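Local coordinates for protein phosphoribosylaminoimidazole carboxylase, ATPase subunit (Thermotoga maritima, PDB 3AX6) that probably catalyses the ATP-dependent carboxylation of 5-aminoimidazole ribonucleotide by bicarbonate, giving N5-carboxyaminoimidazole ribonucleotide in purine biosynthesis, at residues V135-R140 with G148-K153; S126-F131 with T166-F171; D100-K105 with Y118-D123; L178-A183 with I243-T248. One frame throughout, in Å; residues are numbered along the deposited sequence.

Contact 1 (V135-R140 with G148-K153). With ADP (adenosine-5'-diphosphate), chain E.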
# COMPACT_ATOMS: atom_id res chain seq x y z
N VAL A 135 -9.86 33.62 -28.01
CA VAL A 135 -10.78 32.50 -27.83
C VAL A 135 -9.97 31.20 -27.81
O VAL A 135 -8.92 31.11 -28.44
CB VAL A 135 -11.85 32.45 -28.94
CG1 VAL A 135 -11.23 32.07 -30.26
CG2 VAL A 135 -12.95 31.49 -28.55
N VAL A 136 -10.46 30.21 -27.08
CA VAL A 136 -9.75 28.94 -26.98
C VAL A 136 -10.34 27.86 -27.88
O VAL A 136 -11.54 27.60 -27.86
CB VAL A 136 -9.77 28.42 -25.53
CG1 VAL A 136 -8.86 27.21 -25.40
CG2 VAL A 136 -9.33 29.52 -24.59
N GLN A 137 -9.47 27.24 -28.68
CA GLN A 137 -9.88 26.17 -29.57
C GLN A 137 -9.36 24.83 -29.02
O GLN A 137 -8.22 24.73 -28.57
CB GLN A 137 -9.32 26.39 -30.99
CG GLN A 137 -9.64 25.24 -31.94
CD GLN A 137 -8.92 25.34 -33.28
OE1 GLN A 137 -7.71 25.54 -33.33
NE2 GLN A 137 -9.67 25.17 -34.36
N LYS A 138 -10.22 23.81 -29.06
CA LYS A 138 -9.86 22.50 -28.56
C LYS A 138 -10.27 21.40 -29.51
O LYS A 138 -11.34 21.45 -30.10
CB LYS A 138 -10.53 22.25 -27.21
CG LYS A 138 -10.09 23.20 -26.11
CD LYS A 138 -10.76 22.86 -24.79
CE LYS A 138 -10.05 23.55 -23.64
NZ LYS A 138 -10.66 23.21 -22.33
N ALA A 139 -9.40 20.40 -29.66
CA ALA A 139 -9.71 19.28 -30.53
C ALA A 139 -10.85 18.50 -29.86
O ALA A 139 -10.89 18.42 -28.63
CB ALA A 139 -8.49 18.39 -30.69
N ARG A 140 -11.76 17.96 -30.65
CA ARG A 140 -12.87 17.20 -30.09
C ARG A 140 -12.35 15.89 -29.51
O ARG A 140 -12.75 15.49 -28.41
CB ARG A 140 -13.91 16.88 -31.16
CG ARG A 140 -14.65 18.08 -31.68
CD ARG A 140 -15.79 17.66 -32.60
NE ARG A 140 -16.81 16.91 -31.88
CZ ARG A 140 -18.00 16.59 -32.39
NH1 ARG A 140 -18.32 16.96 -33.63
NH2 ARG A 140 -18.88 15.92 -31.66
N GLY A 148 -3.43 20.00 -29.05
CA GLY A 148 -4.51 19.79 -28.10
C GLY A 148 -5.35 21.03 -27.83
O GLY A 148 -6.55 21.05 -28.10
N VAL A 149 -4.71 22.07 -27.30
CA VAL A 149 -5.41 23.33 -27.01
C VAL A 149 -4.67 24.51 -27.65
O VAL A 149 -3.45 24.65 -27.52
CB VAL A 149 -5.52 23.59 -25.49
CG1 VAL A 149 -4.14 23.75 -24.87
CG2 VAL A 149 -6.36 24.83 -25.25
N PHE A 150 -5.42 25.37 -28.33
CA PHE A 150 -4.83 26.52 -28.99
C PHE A 150 -5.61 27.79 -28.66
O PHE A 150 -6.83 27.84 -28.77
CB PHE A 150 -4.81 26.29 -30.51
CG PHE A 150 -4.09 27.38 -31.28
CD1 PHE A 150 -4.66 27.92 -32.43
CD2 PHE A 150 -2.85 27.84 -30.87
CE1 PHE A 150 -4.01 28.91 -33.15
CE2 PHE A 150 -2.18 28.83 -31.59
CZ PHE A 150 -2.76 29.37 -32.73
N ILE A 151 -4.89 28.82 -28.26
CA ILE A 151 -5.52 30.09 -27.94
C ILE A 151 -5.41 31.03 -29.14
O ILE A 151 -4.32 31.49 -29.48
CB ILE A 151 -4.85 30.73 -26.71
CG1 ILE A 151 -4.92 29.76 -25.53
CG2 ILE A 151 -5.55 32.03 -26.36
CD1 ILE A 151 -4.16 30.21 -24.30
N ILE A 152 -6.54 31.28 -29.79
CA ILE A 152 -6.57 32.17 -30.95
C ILE A 152 -6.61 33.62 -30.47
O ILE A 152 -7.68 34.16 -30.16
CB ILE A 152 -7.80 31.86 -31.84
CG1 ILE A 152 -7.77 30.39 -32.27
CG2 ILE A 152 -7.80 32.76 -33.08
CD1 ILE A 152 -8.94 29.96 -33.12
N LYS A 153 -5.44 34.25 -30.42
CA LYS A 153 -5.32 35.63 -29.96
C LYS A 153 -5.74 36.68 -30.99
O LYS A 153 -6.14 37.78 -30.63
CB LYS A 153 -3.88 35.89 -29.50
CG LYS A 153 -3.40 34.90 -28.43
CD LYS A 153 -1.94 35.14 -28.04
CE LYS A 153 -1.01 34.96 -29.24
NZ LYS A 153 -1.06 33.59 -29.81
PB ADP E . -5.45 18.84 -22.00
O1B ADP E . -5.68 18.48 -20.57
O2B ADP E . -3.88 19.22 -22.20
O3B ADP E . -5.87 17.53 -22.97
PA ADP E . -6.86 21.14 -21.29
O1A ADP E . -8.32 21.34 -21.43
O2A ADP E . -6.55 20.57 -19.80
O3A ADP E . -6.37 20.12 -22.49
O5' ADP E . -6.12 22.57 -21.53
C5' ADP E . -4.85 22.56 -20.85
C4' ADP E . -4.60 23.91 -20.17
O4' ADP E . -5.07 25.01 -21.01
C3' ADP E . -5.37 24.01 -18.84
O3' ADP E . -4.64 23.45 -17.74
C2' ADP E . -5.61 25.52 -18.71
O2' ADP E . -4.53 26.16 -18.03
C1' ADP E . -5.76 25.99 -20.17
N9 ADP E . -7.18 26.14 -20.55
C8 ADP E . -8.06 25.14 -20.90
N7 ADP E . -9.23 25.63 -21.17
C5 ADP E . -9.19 26.97 -21.01
C6 ADP E . -10.13 28.03 -21.15
N6 ADP E . -11.43 27.76 -21.53
N1 ADP E . -9.74 29.30 -20.90
C2 ADP E . -8.48 29.58 -20.53
N3 ADP E . -7.57 28.62 -20.39
C4 ADP E . -7.87 27.32 -20.61

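Contact 2 (S126-F131 with T166-F171). With ADP (adenosine-5'-diphosphate), chain E.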
# COMPACT_ATOMS: atom_id res chain seq x y z
N SER A 126 -15.45 32.41 -39.25
CA SER A 126 -16.70 33.08 -38.89
C SER A 126 -17.10 32.83 -37.44
O SER A 126 -17.57 33.74 -36.75
CB SER A 126 -17.83 32.63 -39.81
OG SER A 126 -19.05 33.29 -39.49
N ASP A 127 -16.91 31.59 -36.97
CA ASP A 127 -17.27 31.24 -35.60
C ASP A 127 -16.44 31.97 -34.55
O ASP A 127 -16.99 32.52 -33.60
CB ASP A 127 -17.15 29.73 -35.38
CG ASP A 127 -18.27 28.95 -36.06
OD1 ASP A 127 -19.44 29.39 -35.98
OD2 ASP A 127 -17.98 27.90 -36.66
N VAL A 128 -15.12 31.98 -34.72
CA VAL A 128 -14.26 32.67 -33.76
C VAL A 128 -14.68 34.13 -33.67
O VAL A 128 -14.71 34.71 -32.58
CB VAL A 128 -12.77 32.60 -34.17
CG1 VAL A 128 -12.27 31.17 -34.06
CG2 VAL A 128 -12.58 33.11 -35.58
N ARG A 129 -15.00 34.72 -34.82
CA ARG A 129 -15.41 36.12 -34.91
C ARG A 129 -16.56 36.45 -33.97
O ARG A 129 -16.49 37.40 -33.20
CB ARG A 129 -15.83 36.46 -36.34
CG ARG A 129 -14.77 36.23 -37.41
CD ARG A 129 -14.15 37.52 -37.91
NE ARG A 129 -13.18 38.06 -36.96
CZ ARG A 129 -12.57 39.23 -37.11
NH1 ARG A 129 -11.70 39.65 -36.21
NH2 ARG A 129 -12.85 39.99 -38.16
N GLU A 130 -17.63 35.66 -34.03
CA GLU A 130 -18.78 35.90 -33.17
C GLU A 130 -18.46 35.60 -31.72
O GLU A 130 -19.29 35.77 -30.83
CB GLU A 130 -19.99 35.06 -33.62
CG GLU A 130 -19.91 33.58 -33.27
CD GLU A 130 -21.12 32.81 -33.78
OE1 GLU A 130 -21.22 31.60 -33.49
OE2 GLU A 130 -21.96 33.41 -34.48
N PHE A 131 -17.23 35.16 -31.48
CA PHE A 131 -16.77 34.84 -30.13
C PHE A 131 -15.87 35.97 -29.63
O PHE A 131 -15.91 36.33 -28.45
CB PHE A 131 -16.00 33.52 -30.13
CG PHE A 131 -16.60 32.47 -29.23
CD1 PHE A 131 -16.60 32.64 -27.85
CD2 PHE A 131 -17.14 31.30 -29.76
CE1 PHE A 131 -17.14 31.67 -27.01
CE2 PHE A 131 -17.68 30.33 -28.93
CZ PHE A 131 -17.68 30.51 -27.55
N THR A 166 -12.91 20.54 -34.22
CA THR A 166 -12.60 21.16 -32.94
C THR A 166 -13.83 21.94 -32.54
O THR A 166 -14.79 22.03 -33.28
CB THR A 166 -11.43 22.15 -33.06
OG1 THR A 166 -11.84 23.27 -33.86
CG2 THR A 166 -10.23 21.48 -33.72
N TYR A 167 -13.79 22.50 -31.34
CA TYR A 167 -14.88 23.33 -30.86
C TYR A 167 -14.20 24.52 -30.21
O TYR A 167 -13.00 24.51 -29.97
CB TYR A 167 -15.78 22.58 -29.88
CG TYR A 167 -15.16 22.24 -28.54
CD1 TYR A 167 -14.23 21.20 -28.42
CD2 TYR A 167 -15.51 22.94 -27.39
CE1 TYR A 167 -13.66 20.87 -27.18
CE2 TYR A 167 -14.95 22.62 -26.14
CZ TYR A 167 -14.03 21.59 -26.05
OH TYR A 167 -13.48 21.28 -24.83
N LEU A 168 -14.98 25.56 -29.93
CA LEU A 168 -14.44 26.76 -29.31
C LEU A 168 -15.06 26.97 -27.94
O LEU A 168 -16.16 26.50 -27.66
CB LEU A 168 -14.76 27.98 -30.19
CG LEU A 168 -13.76 28.53 -31.19
CD1 LEU A 168 -13.16 27.45 -32.05
CD2 LEU A 168 -14.48 29.56 -32.05
N GLU A 169 -14.33 27.67 -27.08
CA GLU A 169 -14.86 28.01 -25.77
C GLU A 169 -14.23 29.32 -25.31
O GLU A 169 -13.11 29.67 -25.71
CB GLU A 169 -14.65 26.88 -24.74
CG GLU A 169 -13.24 26.55 -24.32
CD GLU A 169 -13.22 25.43 -23.27
OE1 GLU A 169 -13.80 24.36 -23.55
OE2 GLU A 169 -12.65 25.62 -22.18
N GLU A 170 -14.97 30.06 -24.50
CA GLU A 170 -14.51 31.35 -24.01
C GLU A 170 -13.24 31.23 -23.18
O GLU A 170 -13.03 30.22 -22.51
CB GLU A 170 -15.60 32.02 -23.19
CG GLU A 170 -15.92 31.31 -21.88
CD GLU A 170 -16.92 32.06 -21.05
OE1 GLU A 170 -16.69 33.27 -20.81
OE2 GLU A 170 -17.94 31.46 -20.63
N PHE A 171 -12.42 32.27 -23.23
CA PHE A 171 -11.18 32.28 -22.46
C PHE A 171 -11.51 32.54 -21.00
O PHE A 171 -12.17 33.52 -20.67
CB PHE A 171 -10.24 33.38 -22.96
CG PHE A 171 -8.91 33.37 -22.28
CD1 PHE A 171 -7.93 32.45 -22.66
CD2 PHE A 171 -8.65 34.22 -21.22
CE1 PHE A 171 -6.71 32.39 -21.99
CE2 PHE A 171 -7.43 34.18 -20.54
CZ PHE A 171 -6.46 33.26 -20.93
PB ADP E . -5.45 18.84 -22.00
O1B ADP E . -5.68 18.48 -20.57
O2B ADP E . -3.88 19.22 -22.20
O3B ADP E . -5.87 17.53 -22.97
PA ADP E . -6.86 21.14 -21.29
O1A ADP E . -8.32 21.34 -21.43
O2A ADP E . -6.55 20.57 -19.80
O3A ADP E . -6.37 20.12 -22.49
O5' ADP E . -6.12 22.57 -21.53
C5' ADP E . -4.85 22.56 -20.85
C4' ADP E . -4.60 23.91 -20.17
O4' ADP E . -5.07 25.01 -21.01
C3' ADP E . -5.37 24.01 -18.84
O3' ADP E . -4.64 23.45 -17.74
C2' ADP E . -5.61 25.52 -18.71
O2' ADP E . -4.53 26.16 -18.03
C1' ADP E . -5.76 25.99 -20.17
N9 ADP E . -7.18 26.14 -20.55
C8 ADP E . -8.06 25.14 -20.90
N7 ADP E . -9.23 25.63 -21.17
C5 ADP E . -9.19 26.97 -21.01
C6 ADP E . -10.13 28.03 -21.15
N6 ADP E . -11.43 27.76 -21.53
N1 ADP E . -9.74 29.30 -20.90
C2 ADP E . -8.48 29.58 -20.53
N3 ADP E . -7.57 28.62 -20.39
C4 ADP E . -7.87 27.32 -20.61

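Contact 3 (D100-K105 with Y118-D123). With ADP (adenosine-5'-diphosphate), chain E.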
# COMPACT_ATOMS: atom_id res chain seq x y z
N ASP A 100 -15.10 12.46 -26.26
CA ASP A 100 -15.26 13.59 -27.16
C ASP A 100 -15.58 14.82 -26.33
O ASP A 100 -16.64 14.91 -25.71
CB ASP A 100 -16.36 13.28 -28.17
CG ASP A 100 -16.68 14.47 -29.06
OD1 ASP A 100 -17.41 14.27 -30.06
OD2 ASP A 100 -16.22 15.59 -28.76
N LYS A 101 -14.65 15.77 -26.33
CA LYS A 101 -14.82 16.98 -25.55
C LYS A 101 -16.09 17.76 -25.84
O LYS A 101 -16.65 18.37 -24.93
CB LYS A 101 -13.61 17.90 -25.74
CG LYS A 101 -12.32 17.34 -25.15
CD LYS A 101 -11.28 18.44 -25.00
CE LYS A 101 -10.06 17.95 -24.25
NZ LYS A 101 -9.14 19.07 -23.94
N PHE A 102 -16.55 17.75 -27.08
CA PHE A 102 -17.77 18.49 -27.41
C PHE A 102 -19.01 17.81 -26.83
O PHE A 102 -19.82 18.46 -26.17
CB PHE A 102 -17.93 18.65 -28.93
CG PHE A 102 -19.17 19.41 -29.31
CD1 PHE A 102 -20.29 18.75 -29.79
CD2 PHE A 102 -19.23 20.79 -29.13
CE1 PHE A 102 -21.46 19.45 -30.09
CE2 PHE A 102 -20.39 21.49 -29.43
CZ PHE A 102 -21.50 20.82 -29.90
N VAL A 103 -19.15 16.52 -27.08
CA VAL A 103 -20.30 15.80 -26.53
C VAL A 103 -20.24 15.92 -25.01
O VAL A 103 -21.27 16.07 -24.35
CB VAL A 103 -20.28 14.31 -26.95
CG1 VAL A 103 -20.37 14.19 -28.47
CG2 VAL A 103 -19.01 13.65 -26.47
N GLN A 104 -19.03 15.87 -24.46
CA GLN A 104 -18.85 16.00 -23.01
C GLN A 104 -19.41 17.34 -22.53
O GLN A 104 -20.16 17.38 -21.56
CB GLN A 104 -17.36 15.90 -22.64
CG GLN A 104 -17.06 16.26 -21.20
CD GLN A 104 -15.61 16.05 -20.83
OE1 GLN A 104 -15.00 16.89 -20.17
NE2 GLN A 104 -15.05 14.91 -21.23
N LYS A 105 -19.05 18.42 -23.21
CA LYS A 105 -19.54 19.76 -22.87
C LYS A 105 -21.06 19.84 -23.02
O LYS A 105 -21.75 20.43 -22.19
CB LYS A 105 -18.89 20.81 -23.77
CG LYS A 105 -17.40 21.05 -23.52
CD LYS A 105 -17.17 21.57 -22.12
CE LYS A 105 -15.69 21.78 -21.83
NZ LYS A 105 -15.47 22.23 -20.42
N TYR A 118 -19.31 27.55 -24.83
CA TYR A 118 -18.61 26.91 -25.94
C TYR A 118 -19.46 26.91 -27.22
O TYR A 118 -20.62 27.32 -27.21
CB TYR A 118 -18.25 25.47 -25.56
CG TYR A 118 -19.46 24.61 -25.36
CD1 TYR A 118 -19.85 23.70 -26.33
CD2 TYR A 118 -20.25 24.75 -24.22
CE1 TYR A 118 -21.00 22.94 -26.18
CE2 TYR A 118 -21.41 24.00 -24.06
CZ TYR A 118 -21.77 23.09 -25.05
OH TYR A 118 -22.91 22.34 -24.90
N LYS A 119 -18.87 26.44 -28.31
CA LYS A 119 -19.53 26.41 -29.60
C LYS A 119 -18.77 25.50 -30.56
O LYS A 119 -17.54 25.54 -30.62
CB LYS A 119 -19.59 27.84 -30.14
CG LYS A 119 -20.12 28.01 -31.55
CD LYS A 119 -21.64 27.97 -31.60
CE LYS A 119 -22.18 29.04 -32.55
NZ LYS A 119 -21.46 29.06 -33.86
N LEU A 120 -19.50 24.69 -31.31
CA LEU A 120 -18.89 23.77 -32.28
C LEU A 120 -18.45 24.57 -33.51
O LEU A 120 -19.16 25.48 -33.94
CB LEU A 120 -19.90 22.70 -32.69
CG LEU A 120 -19.49 21.66 -33.73
CD1 LEU A 120 -18.34 20.81 -33.21
CD2 LEU A 120 -20.69 20.78 -34.04
N VAL A 121 -17.29 24.23 -34.08
CA VAL A 121 -16.83 24.96 -35.26
C VAL A 121 -17.43 24.41 -36.55
O VAL A 121 -17.29 23.23 -36.87
CB VAL A 121 -15.28 24.96 -35.40
CG1 VAL A 121 -14.65 25.47 -34.12
CG2 VAL A 121 -14.77 23.58 -35.75
N LYS A 122 -18.14 25.29 -37.27
CA LYS A 122 -18.74 24.94 -38.55
C LYS A 122 -17.85 25.65 -39.56
O LYS A 122 -17.38 25.05 -40.53
CB LYS A 122 -20.17 25.48 -38.64
CG LYS A 122 -21.14 24.87 -37.62
CD LYS A 122 -21.36 23.38 -37.86
CE LYS A 122 -22.36 22.81 -36.87
NZ LYS A 122 -22.66 21.37 -37.13
N ASP A 123 -17.62 26.93 -39.31
CA ASP A 123 -16.76 27.76 -40.14
C ASP A 123 -15.80 28.46 -39.18
O ASP A 123 -16.15 29.46 -38.56
CB ASP A 123 -17.58 28.79 -40.90
CG ASP A 123 -16.75 29.56 -41.91
OD1 ASP A 123 -16.19 28.90 -42.81
OD2 ASP A 123 -16.65 30.79 -41.79
PB ADP E . -5.45 18.84 -22.00
O1B ADP E . -5.68 18.48 -20.57
O2B ADP E . -3.88 19.22 -22.20
O3B ADP E . -5.87 17.53 -22.97
PA ADP E . -6.86 21.14 -21.29
O1A ADP E . -8.32 21.34 -21.43
O2A ADP E . -6.55 20.57 -19.80
O3A ADP E . -6.37 20.12 -22.49
O5' ADP E . -6.12 22.57 -21.53
C5' ADP E . -4.85 22.56 -20.85
C4' ADP E . -4.60 23.91 -20.17
O4' ADP E . -5.07 25.01 -21.01
C3' ADP E . -5.37 24.01 -18.84
O3' ADP E . -4.64 23.45 -17.74
C2' ADP E . -5.61 25.52 -18.71
O2' ADP E . -4.53 26.16 -18.03
C1' ADP E . -5.76 25.99 -20.17
N9 ADP E . -7.18 26.14 -20.55
C8 ADP E . -8.06 25.14 -20.90
N7 ADP E . -9.23 25.63 -21.17
C5 ADP E . -9.19 26.97 -21.01
C6 ADP E . -10.13 28.03 -21.15
N6 ADP E . -11.43 27.76 -21.53
N1 ADP E . -9.74 29.30 -20.90
C2 ADP E . -8.48 29.58 -20.53
N3 ADP E . -7.57 28.62 -20.39
C4 ADP E . -7.87 27.32 -20.61

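Contact 4 (L178-A183 with I243-T248). With ADP (adenosine-5'-diphosphate), chain E.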
# COMPACT_ATOMS: atom_id res chain seq x y z
N LEU A 178 -8.20 23.11 -9.98
CA LEU A 178 -8.52 22.13 -8.97
C LEU A 178 -8.95 20.76 -9.49
O LEU A 178 -9.40 20.63 -10.62
CB LEU A 178 -9.63 22.69 -8.07
CG LEU A 178 -9.45 24.15 -7.62
CD1 LEU A 178 -10.74 24.64 -6.99
CD2 LEU A 178 -8.30 24.27 -6.64
N ALA A 179 -8.80 19.75 -8.63
CA ALA A 179 -9.18 18.39 -8.98
C ALA A 179 -9.79 17.68 -7.77
O ALA A 179 -9.42 17.94 -6.63
CB ALA A 179 -7.97 17.61 -9.48
N VAL A 180 -10.74 16.80 -8.04
CA VAL A 180 -11.37 16.04 -6.96
C VAL A 180 -11.80 14.67 -7.46
O VAL A 180 -12.44 14.54 -8.50
CB VAL A 180 -12.60 16.79 -6.40
CG1 VAL A 180 -13.50 17.20 -7.52
CG2 VAL A 180 -13.36 15.89 -5.42
N MSE A 181 -11.41 13.64 -6.71
CA MSE A 181 -11.78 12.28 -7.05
C MSE A 181 -13.14 12.00 -6.41
O MSE A 181 -13.38 12.38 -5.27
CB MSE A 181 -10.77 11.27 -6.46
CG MSE A 181 -9.31 11.50 -6.84
SE MSE A 181 -8.99 11.49 -8.73
CE MSE A 181 -9.57 9.69 -9.15
N VAL A 182 -14.02 11.35 -7.15
CA VAL A 182 -15.33 10.99 -6.61
C VAL A 182 -15.72 9.60 -7.15
O VAL A 182 -15.68 9.33 -8.35
CB VAL A 182 -16.39 12.08 -6.94
CG1 VAL A 182 -16.23 12.58 -8.34
CG2 VAL A 182 -17.79 11.53 -6.73
N ALA A 183 -16.05 8.70 -6.23
CA ALA A 183 -16.41 7.35 -6.63
C ALA A 183 -17.90 7.13 -6.41
O ALA A 183 -18.50 7.73 -5.51
CB ALA A 183 -15.61 6.34 -5.82
N ILE A 243 -12.33 14.63 -11.55
CA ILE A 243 -13.02 15.81 -12.05
C ILE A 243 -12.11 17.04 -11.93
O ILE A 243 -11.81 17.50 -10.84
CB ILE A 243 -14.32 16.09 -11.24
CG1 ILE A 243 -15.16 14.81 -11.12
CG2 ILE A 243 -15.11 17.20 -11.92
CD1 ILE A 243 -15.58 14.20 -12.44
N GLU A 244 -11.69 17.56 -13.08
CA GLU A 244 -10.81 18.72 -13.11
C GLU A 244 -11.62 19.99 -13.28
O GLU A 244 -12.46 20.08 -14.17
CB GLU A 244 -9.79 18.57 -14.24
CG GLU A 244 -8.91 17.36 -14.05
CD GLU A 244 -8.11 17.03 -15.29
OE1 GLU A 244 -7.49 17.95 -15.86
OE2 GLU A 244 -8.11 15.84 -15.69
N MSE A 245 -11.38 20.98 -12.43
CA MSE A 245 -12.14 22.22 -12.47
C MSE A 245 -11.26 23.46 -12.42
O MSE A 245 -10.08 23.39 -12.05
CB MSE A 245 -13.12 22.26 -11.30
CG MSE A 245 -14.13 21.12 -11.27
SE MSE A 245 -15.03 20.95 -9.56
CE MSE A 245 -13.63 20.02 -8.62
N PHE A 246 -11.85 24.59 -12.80
CA PHE A 246 -11.16 25.88 -12.78
C PHE A 246 -11.83 26.78 -11.75
O PHE A 246 -13.05 26.84 -11.67
CB PHE A 246 -11.27 26.61 -14.12
CG PHE A 246 -10.55 25.95 -15.25
CD1 PHE A 246 -9.39 25.23 -15.04
CD2 PHE A 246 -11.02 26.10 -16.55
CE1 PHE A 246 -8.70 24.67 -16.10
CE2 PHE A 246 -10.34 25.54 -17.62
CZ PHE A 246 -9.17 24.82 -17.40
N LEU A 247 -11.02 27.47 -10.96
CA LEU A 247 -11.52 28.44 -9.99
C LEU A 247 -11.12 29.74 -10.68
O LEU A 247 -9.94 30.08 -10.70
CB LEU A 247 -10.80 28.33 -8.65
CG LEU A 247 -11.00 29.55 -7.72
CD1 LEU A 247 -12.48 29.71 -7.41
CD2 LEU A 247 -10.21 29.39 -6.43
N THR A 248 -12.09 30.45 -11.26
CA THR A 248 -11.79 31.69 -11.97
C THR A 248 -11.45 32.84 -11.05
O THR A 248 -11.65 32.76 -9.84
CB THR A 248 -12.95 32.16 -12.88
OG1 THR A 248 -14.06 32.58 -12.07
CG2 THR A 248 -13.37 31.05 -13.82
PB ADP E . -5.45 18.84 -22.00
O1B ADP E . -5.68 18.48 -20.57
O2B ADP E . -3.88 19.22 -22.20
O3B ADP E . -5.87 17.53 -22.97
PA ADP E . -6.86 21.14 -21.29
O1A ADP E . -8.32 21.34 -21.43
O2A ADP E . -6.55 20.57 -19.80
O3A ADP E . -6.37 20.12 -22.49
O5' ADP E . -6.12 22.57 -21.53
C5' ADP E . -4.85 22.56 -20.85
C4' ADP E . -4.60 23.91 -20.17
O4' ADP E . -5.07 25.01 -21.01
C3' ADP E . -5.37 24.01 -18.84
O3' ADP E . -4.64 23.45 -17.74
C2' ADP E . -5.61 25.52 -18.71
O2' ADP E . -4.53 26.16 -18.03
C1' ADP E . -5.76 25.99 -20.17
N9 ADP E . -7.18 26.14 -20.55
C8 ADP E . -8.06 25.14 -20.90
N7 ADP E . -9.23 25.63 -21.17
C5 ADP E . -9.19 26.97 -21.01
C6 ADP E . -10.13 28.03 -21.15
N6 ADP E . -11.43 27.76 -21.53
N1 ADP E . -9.74 29.30 -20.90
C2 ADP E . -8.48 29.58 -20.53
N3 ADP E . -7.57 28.62 -20.39
C4 ADP E . -7.87 27.32 -20.61

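Contact 1 (V135-R140 with G148-K153)
Gly148 meets Ala139 through a weak hydrogen bond from Ala139 N to Gly148 O (3.3 Å), at the loop end of an antiparallel beta hairpin, strands 135-139 and 149-152, in the small sheet of the ATP-grasp domain. Val149 follows as a non-hydrogen-bonded pair with Lys138. Its CG2, anti to the backbone N, presses on Val136 CG1 at 3.5 Å, a tight carbon contact on the side of the sheet that faces ADP. The next residue, Phe150, forms a hydrogen-bonded pair with Gln137: Gln137 N reaches Phe150 O at 2.7 Å and Phe150 N returns to Gln137 O at 2.9 Å, both nearly straight. Gln137 OE1 lies at the edge of the Phe150 ring, near its plane, but takes its hydrogen bond from Ile162 N. Ile151 pairs with Val136, whose CG2 touches the adenine at N1. Ile152 closes the ladder: its N bonds to Val135 O, its O receives Val135 N, and its CB lies against Val135 CG1 (3.8 Å), the two side chains running side by side. On the nucleotide side, the extended Lys138 chain carries its ammonium group past Val149 to ADP, where NZ donates to N7 at 3.0 Å and to the alpha-phosphate oxygen O1A at 3.1 Å.

Contact 2 (S126-F131 with T166-F171)
Leu168 carries the contact between the end of helix 124-129 and strand 166-170, a helix packed on one face of the antiparallel sheet of the ATP-grasp domain. The close part is at its CD2, which sits 3.4 Å from Val128 CG1, tighter than usual for two methyl groups, and also touches Val128 CA. Val128 CG1 stands anti to its own carbonyl carbon (chi1 -67°), and the two side chains meet at a slant. Val135 of the neighbouring strand touches both, completing a buried apolar cluster. Toward the end of the helix the fit is looser. The partly exposed Phe131 slides past Leu168 in the opposite direction, with its CD2 3.9 Å from Leu168 CD2, while its CE1 comes obliquely to Glu170 N at 3.7 Å. No hydrogen bond crosses between the segments. The strand's other side is polar: Glu169 OE2 accepts from ADP N6 at 2.5 Å, a doubtfully short length, and forms a salt bridge with Lys138, and Glu170 O takes a second bond from N6 at 3.1 Å. Beyond them, Phe171 lays one ring face on ADP C2. The strand is thus apolar toward the helix and hydrogen-bonding toward the nucleotide, its two acceptors consistent with recognition of the adenine amino group.

Contact 3 (D100-K105 with Y118-D123)
Phe102 and Tyr118 meet where helix 101-110 lies against the edge strand 118-120 of the ATP-grasp domain's four-stranded sheet. Phe102 CB leads away from the helix with CG anti to the backbone N (chi1 180°), and Arg140 packs beside it. Farther out, CD2 is 4.1 Å from Tyr118 CE1. At CE2 the contact is closest, 3.6 Å from Tyr118 CE1, in the plane and at the edge of the tyrosine ring, and 3.5 Å from Leu120 CB. CZ, the tip, also rests on Leu120 CB, while Leu120 CD1 lies over one ring face in a CH-pi contact, 10° off the normal. The tyrosine ring is itself covered on one face by Lys105 CB, centred over it at 3.8 Å from the centroid, and its hydroxyl is hydrogen-bonded to Glu106. An alanine in place of Tyr118 would probably leave Lys105 CB and the Phe102 rim without their aromatic partner and Glu106 without its hydroxyl. At the start of the helix, Asp100 is the N-cap: its OD2 accepts from Phe102 N at 2.8 Å. Next to it, Lys101 NZ makes a weak hydrogen bond to ADP O3A. No hydrogen bond joins the two segments, so the interface rests on aromatic and aliphatic surfaces.

Contact 4 (L178-A183 with I243-T248)
Leu178 and Met245 (a selenomethionine) form a hydrogen-bonded antiparallel pair in which each backbone satisfies the other: Leu178 N donates to Met245 O at 2.8 Å, and Met245 N to Leu178 O at 2.7 Å, the latter almost straight at 178°. The next hydrogen-bonded pair, Val180 with Ile243, repeats the exchange, with Val180 N to Ile243 O and Ile243 N to Val180 O both at 3.1 Å. Between these pairs, Ala179 and Glu244 face each other without such bonds; their backbones turn outward instead, Ala179 to Val196 and Glu244 to Asn256 on the flanking strands. Ala179 CA also directs a CA-H...O contact at Ile243 O. Apolar side chains line the face packed on helix 218-235, where Val182 CG1 meets Ile243 CG1 at 3.7 Å and Leu178 CD1 meets Leu247 CB. On the other face, Phe246 has CG anti to its carbonyl carbon (chi1 -66°), and ADP C8 lies at the edge of the Phe246 ring, near its plane, 3.7 Å from CZ. An alanine in place of Phe246 would probably open a gap beside the adenine and leave its imidazole side less confined. These neighbouring strands belong to the large antiparallel sheet of the ATP-grasp fold, which holds the nucleotide between two beta-sheets.

Contacts 1, 2 and 3 form one continuous unit, their centres 9 to 11 Å apart, built round a single four-stranded sheet; contact 4 lies in the large antiparallel sheet, its centre 21 to 24 Å from theirs. Contacts 1 and 2 are joined through adjacent strands, with Val136 O 2.9 Å from Glu169 N. Contact 3 links to contact 1 by the salt bridge from Arg140 NH2 to Asp100 OD1 (2.7 Å), and to contact 2 by that from Lys119 NZ to Glu130 OE1 (2.6 Å). Contact 4 touches none of them; ADP spans the gap, meeting all four. Contact 2 binds the adenine amino group, contact 1 reaches base and alpha-phosphate, contact 3 brings a lysine to the phosphates, and contact 4 adds an aromatic ring from across the cleft.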